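Local coordinates for putative immunoglobulin A1 protease (Bacteroides ovatus, PDB 3N6Z), which is of unknown function but may be a hydrolase of the immunoglobulin A1 protease type, which would cut the antibody chain, at residues Leu126-Val140 against Asn163-Val177. Sequence-based numbering, arbitrary orientation. Where two conformers were deposited one is given.
Sequences LCGDCRNVGFVNASV and NKTGRIVNCYTTGEV
The salt bridge D129-R167 and the amide pair N132-N170 link two successive coils of a parallel beta-helix. Three short strands of 126-140 each lie parallel to a strand of 163-177, and the chain turns a corner between them.

Backbone hydrogen bonds carry most of the contact, from G128 N to T165 O through to V140 N to E176 O. At the first corner V133 N instead makes a weak bond to C171 SG. The register slips by one residue between F135 and A138, a beta bulge. There T174 OG1 accepts N137 N at 2.8 Å and T174 O accepts A138 N at 2.9 Å.

The salt bridge lies on the face with R131 and V169. R167 meets D129 side-on: R167 NE reaches D129 OD2 at 2.9 Å, on the syn side but well out of the carboxylate plane, and NH2 reaches OD1 at 2.9 Å from above that plane. The carboxylate and guanidinium planes are 51° apart. A bend at chi3 (-67°) turns the guanidinium back to D129. NH1 bonds T165 OG1 and E198 O, and a water donates to D129 OD2. A leucine in place of R167 would probably leave the D129 carboxylate without its charge partner and T165 OG1 without this donor.

At the first corner N132 and N170 lie side by side, pointing the same way, their amide planes 20° apart. N170 ND2 gives a hydrogen to N132 OD1 at 3.0 Å, while N132 ND2 turns to D103.

Apolar contacts line the buried side. L126 CD2 meets I168 CG1, V133 CG1 meets C171 SG, and V140 CG2 meets V177 CG2. On the other side, the Y172 ring covers G134, where a side chain would clash with it. G134 CA makes a CH-pi contact 3.8 Å from the ring centroid, and V136 CG2 lies 3.6 Å from Y172 OH.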
loop_
_atom_site.group_PDB
_atom_site.type_symbol
_atom_site.label_atom_id
_atom_site.label_comp_id
_atom_site.label_asym_id
_atom_site.label_seq_id
_atom_site.Cartn_x
_atom_site.Cartn_y
_atom_site.Cartn_z
ATOM N N LEU A 126 -0.199 3.440 9.906
ATOM C CA LEU A 126 -0.878 2.234 10.373
ATOM C C LEU A 126 0.019 1.452 11.346
ATOM O O LEU A 126 1.057 0.907 10.932
ATOM C CB LEU A 126 -1.319 1.354 9.201
ATOM C CG LEU A 126 -2.058 0.068 9.630
ATOM C CD1 LEU A 126 -3.286 0.311 10.546
ATOM C CD2 LEU A 126 -2.466 -0.743 8.396
ATOM N N CYS A 127 -0.417 1.426 12.603
ATOM C CA CYS A 127 0.177 0.638 13.658
ATOM C C CYS A 127 -0.889 -0.372 14.043
ATOM O O CYS A 127 -1.919 -0.003 14.579
ATOM C CB CYS A 127 0.599 1.489 14.840
ATOM S SG CYS A 127 1.807 2.752 14.470
ATOM N N GLY A 128 -0.659 -1.627 13.676
ATOM C CA GLY A 128 -1.684 -2.677 13.729
ATOM C C GLY A 128 -1.822 -3.387 12.414
ATOM O O GLY A 128 -0.822 -3.695 11.759
ATOM N N ASP A 129 -3.066 -3.663 12.040
ATOM C CA ASP A 129 -3.353 -4.539 10.908
ATOM C C ASP A 129 -4.496 -3.980 10.064
ATOM O O ASP A 129 -5.504 -3.494 10.613
ATOM C CB ASP A 129 -3.767 -5.950 11.371
ATOM C CG ASP A 129 -2.625 -6.745 11.963
ATOM O OD1 ASP A 129 -2.347 -6.604 13.171
ATOM O OD2 ASP A 129 -1.975 -7.449 11.169
ATOM N N CYS A 130 -4.374 -4.116 8.754
ATOM C CA CYS A 130 -5.479 -3.919 7.842
ATOM C C CYS A 130 -5.534 -5.155 6.960
ATOM O O CYS A 130 -4.516 -5.524 6.335
ATOM C CB CYS A 130 -5.259 -2.666 7.009
ATOM S SG CYS A 130 -6.538 -2.358 5.768
ATOM N N ARG A 131 -6.702 -5.780 6.869
ATOM C CA ARG A 131 -6.857 -6.985 6.082
ATOM C C ARG A 131 -8.185 -7.018 5.363
ATOM O O ARG A 131 -9.182 -6.447 5.825
ATOM C CB ARG A 131 -6.704 -8.241 6.950
ATOM C CG ARG A 131 -7.738 -8.371 8.077
ATOM C CD ARG A 131 -7.407 -9.558 9.037
ATOM N NE ARG A 131 -8.226 -9.555 10.250
ATOM C CZ ARG A 131 -8.158 -8.605 11.181
ATOM N NH1 ARG A 131 -7.372 -7.554 10.995
ATOM N NH2 ARG A 131 -8.939 -8.657 12.258
ATOM N N ASN A 132 -8.195 -7.746 4.259
ATOM C CA ASN A 132 -9.427 -8.099 3.571
ATOM C C ASN A 132 -10.273 -6.901 3.120
ATOM O O ASN A 132 -11.501 -6.943 3.216
ATOM C CB ASN A 132 -10.286 -9.062 4.410
ATOM C CG ASN A 132 -9.490 -10.213 4.998
ATOM O OD1 ASN A 132 -8.711 -10.844 4.293
ATOM N ND2 ASN A 132 -9.691 -10.487 6.296
ATOM N N VAL A 133 -9.625 -5.858 2.589
ATOM C CA VAL A 133 -10.351 -4.722 2.011
ATOM C C VAL A 133 -9.761 -4.341 0.656
ATOM O O VAL A 133 -8.541 -4.374 0.469
ATOM C CB VAL A 133 -10.403 -3.507 2.983
ATOM C CG1 VAL A 133 -9.012 -2.862 3.190
ATOM C CG2 VAL A 133 -11.419 -2.459 2.520
ATOM N N GLY A 134 -10.627 -3.921 -0.261
ATOM C CA GLY A 134 -10.219 -3.284 -1.493
ATOM C C GLY A 134 -10.629 -1.839 -1.525
ATOM O O GLY A 134 -11.691 -1.485 -1.015
ATOM N N PHE A 135 -9.760 -1.011 -2.090
ATOM C CA PHE A 135 -10.083 0.386 -2.390
ATOM C C PHE A 135 -10.242 0.529 -3.895
ATOM O O PHE A 135 -9.289 0.300 -4.647
ATOM C CB PHE A 135 -8.989 1.350 -1.891
ATOM C CG PHE A 135 -8.951 1.498 -0.414
ATOM C CD1 PHE A 135 -8.361 0.531 0.384
ATOM C CD2 PHE A 135 -9.478 2.644 0.190
ATOM C CE1 PHE A 135 -8.312 0.692 1.752
ATOM C CE2 PHE A 135 -9.453 2.782 1.551
ATOM C CZ PHE A 135 -8.872 1.828 2.346
ATOM N N VAL A 136 -11.445 0.861 -4.353
ATOM C CA VAL A 136 -11.741 1.009 -5.776
ATOM C C VAL A 136 -11.871 2.484 -6.130
ATOM O O VAL A 136 -12.621 3.221 -5.490
ATOM C CB VAL A 136 -13.026 0.246 -6.153
ATOM C CG1 VAL A 136 -13.476 0.579 -7.588
ATOM C CG2 VAL A 136 -12.856 -1.267 -5.920
ATOM N N ASN A 137 -11.105 2.919 -7.131
ATOM C CA ASN A 137 -11.141 4.321 -7.596
ATOM C C ASN A 137 -10.855 5.310 -6.484
ATOM O O ASN A 137 -11.558 6.313 -6.303
ATOM C CB ASN A 137 -12.479 4.703 -8.275
ATOM C CG ASN A 137 -12.400 6.067 -8.965
ATOM O OD1 ASN A 137 -11.412 6.364 -9.654
ATOM N ND2 ASN A 137 -13.385 6.931 -8.711
ATOM N N ALA A 138 -9.822 5.016 -5.693
ATOM C CA ALA A 138 -9.325 5.948 -4.713
ATOM C C ALA A 138 -8.511 7.027 -5.408
ATOM O O ALA A 138 -7.907 6.806 -6.459
ATOM C CB ALA A 138 -8.460 5.222 -3.667
ATOM N N SER A 139 -8.404 8.183 -4.764
ATOM C CA SER A 139 -7.511 9.239 -5.234
ATOM C C SER A 139 -6.914 9.950 -4.040
ATOM O O SER A 139 -7.625 10.605 -3.278
ATOM C CB SER A 139 -8.251 10.249 -6.107
ATOM O OG SER A 139 -7.393 11.307 -6.501
ATOM N N VAL A 140 -5.603 9.813 -3.875
ATOM C CA VAL A 140 -4.876 10.453 -2.768
ATOM C C VAL A 140 -3.741 11.270 -3.360
ATOM O O VAL A 140 -3.062 10.851 -4.307
ATOM C CB VAL A 140 -4.346 9.472 -1.669
ATOM C CG1 VAL A 140 -5.530 8.727 -1.033
ATOM C CG2 VAL A 140 -3.271 8.517 -2.228
ATOM N N ASN A 163 3.895 -3.221 18.996
ATOM C CA ASN A 163 2.566 -2.760 18.610
ATOM C C ASN A 163 2.599 -1.583 17.642
ATOM O O ASN A 163 1.563 -1.236 17.070
ATOM C CB ASN A 163 1.746 -2.409 19.843
ATOM C CG ASN A 163 1.383 -3.620 20.682
ATOM O OD1 ASN A 163 1.392 -4.774 20.213
ATOM N ND2 ASN A 163 1.006 -3.350 21.931
ATOM N N LYS A 164 3.791 -1.007 17.389
ATOM C CA LYS A 164 3.949 0.073 16.412
ATOM C C LYS A 164 4.342 -0.413 15.013
ATOM O O LYS A 164 4.426 0.409 14.079
ATOM C CB LYS A 164 4.953 1.101 16.967
ATOM C CG LYS A 164 4.539 1.668 18.347
ATOM C CD LYS A 164 3.100 2.144 18.431
ATOM C CE LYS A 164 2.756 2.858 19.701
ATOM N NZ LYS A 164 1.280 3.189 19.801
ATOM N N THR A 165 4.528 -1.720 14.832
ATOM C CA THR A 165 4.663 -2.293 13.489
ATOM C C THR A 165 3.277 -2.324 12.832
ATOM O O THR A 165 2.250 -2.176 13.494
ATOM C CB THR A 165 5.261 -3.742 13.532
ATOM O OG1 THR A 165 4.375 -4.583 14.309
ATOM C CG2 THR A 165 6.670 -3.759 14.150
ATOM N N GLY A 166 3.256 -2.501 11.532
ATOM C CA GLY A 166 2.004 -2.546 10.777
ATOM C C GLY A 166 2.022 -3.529 9.643
ATOM O O GLY A 166 3.057 -3.733 9.026
ATOM N N ARG A 167 0.863 -4.147 9.370
ATOM C CA ARG A 167 0.733 -5.150 8.328
ATOM C C ARG A 167 -0.519 -4.879 7.495
ATOM O O ARG A 167 -1.583 -4.533 8.048
ATOM C CB ARG A 167 0.631 -6.529 8.931
ATOM C CG ARG A 167 1.902 -6.945 9.673
ATOM C CD ARG A 167 1.662 -7.988 10.741
ATOM N NE ARG A 167 0.864 -7.435 11.840
ATOM C CZ ARG A 167 1.328 -6.613 12.789
ATOM N NH1 ARG A 167 2.607 -6.310 12.860
ATOM N NH2 ARG A 167 0.482 -6.082 13.668
ATOM N N ILE A 168 -0.385 -5.070 6.188
ATOM C CA ILE A 168 -1.494 -4.997 5.240
ATOM C C ILE A 168 -1.511 -6.322 4.505
ATOM O O ILE A 168 -0.531 -6.696 3.841
ATOM C CB ILE A 168 -1.369 -3.811 4.256
ATOM C CG1 ILE A 168 -1.459 -2.488 5.038
ATOM C CG2 ILE A 168 -2.449 -3.903 3.163
ATOM C CD1 ILE A 168 -1.192 -1.227 4.191
ATOM N N VAL A 169 -2.635 -7.044 4.591
ATOM C CA VAL A 169 -2.736 -8.412 4.099
ATOM C C VAL A 169 -4.081 -8.598 3.346
ATOM O O VAL A 169 -5.144 -8.196 3.853
ATOM C CB VAL A 169 -2.590 -9.406 5.284
ATOM C CG1 VAL A 169 -2.657 -10.832 4.809
ATOM C CG2 VAL A 169 -1.264 -9.155 6.030
ATOM N N ASN A 170 -4.045 -9.261 2.199
ATOM C CA ASN A 170 -5.273 -9.563 1.448
ATOM C C ASN A 170 -6.043 -8.284 1.109
ATOM O O ASN A 170 -7.262 -8.205 1.310
ATOM C CB ASN A 170 -6.212 -10.544 2.175
ATOM C CG ASN A 170 -5.524 -11.750 2.740
ATOM O OD1 ASN A 170 -4.521 -12.251 2.233
ATOM N ND2 ASN A 170 -6.088 -12.237 3.848
ATOM N N CYS A 171 -5.325 -7.274 0.619
ATOM C CA CYS A 171 -5.930 -6.008 0.250
ATOM C C CYS A 171 -5.561 -5.619 -1.180
ATOM O O CYS A 171 -4.584 -6.111 -1.736
ATOM C CB CYS A 171 -5.513 -4.879 1.205
ATOM S SG CYS A 171 -6.079 -5.075 2.891
ATOM N N TYR A 172 -6.303 -4.679 -1.746
ATOM C CA TYR A 172 -5.968 -4.140 -3.045
ATOM C C TYR A 172 -6.396 -2.713 -3.175
ATOM O O TYR A 172 -7.266 -2.234 -2.427
ATOM C CB TYR A 172 -6.541 -5.001 -4.173
ATOM C CG TYR A 172 -8.024 -4.856 -4.486
ATOM C CD1 TYR A 172 -8.454 -3.959 -5.450
ATOM C CD2 TYR A 172 -8.962 -5.706 -3.909
ATOM C CE1 TYR A 172 -9.805 -3.905 -5.838
ATOM C CE2 TYR A 172 -10.322 -5.644 -4.269
ATOM C CZ TYR A 172 -10.723 -4.766 -5.243
ATOM O OH TYR A 172 -12.050 -4.740 -5.640
ATOM N N THR A 173 -5.768 -2.018 -4.120
ATOM C CA THR A 173 -6.127 -0.656 -4.471
ATOM C C THR A 173 -6.172 -0.436 -5.966
ATOM O O THR A 173 -5.417 -1.046 -6.744
ATOM C CB THR A 173 -5.191 0.402 -3.854
ATOM O OG1 THR A 173 -3.913 0.302 -4.468
ATOM C CG2 THR A 173 -5.042 0.211 -2.336
ATOM N N THR A 174 -7.073 0.443 -6.353
ATOM C CA THR A 174 -7.159 0.987 -7.724
ATOM C C THR A 174 -7.401 2.480 -7.610
ATOM O O THR A 174 -7.894 2.973 -6.585
ATOM C CB THR A 174 -8.257 0.302 -8.583
ATOM O OG1 THR A 174 -9.533 0.947 -8.401
ATOM C CG2 THR A 174 -8.388 -1.217 -8.258
ATOM N N GLY A 175 -7.061 3.215 -8.677
ATOM C CA GLY A 175 -7.207 4.665 -8.705
ATOM C C GLY A 175 -5.886 5.379 -8.947
ATOM O O GLY A 175 -5.177 5.040 -9.895
ATOM N N GLU A 176 -5.570 6.355 -8.104
ATOM C CA GLU A 176 -4.394 7.186 -8.289
ATOM C C GLU A 176 -3.789 7.656 -6.990
ATOM O O GLU A 176 -4.497 7.961 -6.025
ATOM C CB GLU A 176 -4.691 8.402 -9.163
ATOM C CG GLU A 176 -5.675 9.375 -8.555
ATOM C CD GLU A 176 -5.888 10.657 -9.363
ATOM O OE1 GLU A 176 -5.137 10.931 -10.312
ATOM O OE2 GLU A 176 -6.805 11.418 -9.015
ATOM N N VAL A 177 -2.451 7.699 -6.995
ATOM C CA VAL A 177 -1.632 8.206 -5.920
ATOM C C VAL A 177 -0.657 9.207 -6.534
ATOM O O VAL A 177 0.095 8.859 -7.470
ATOM C CB VAL A 177 -0.720 7.056 -5.324
ATOM C CG1 VAL A 177 0.239 7.625 -4.290
ATOM C CG2 VAL A 177 -1.543 5.951 -4.829
HETATM O O HOH W 1 -2.811 -7.641 8.589
#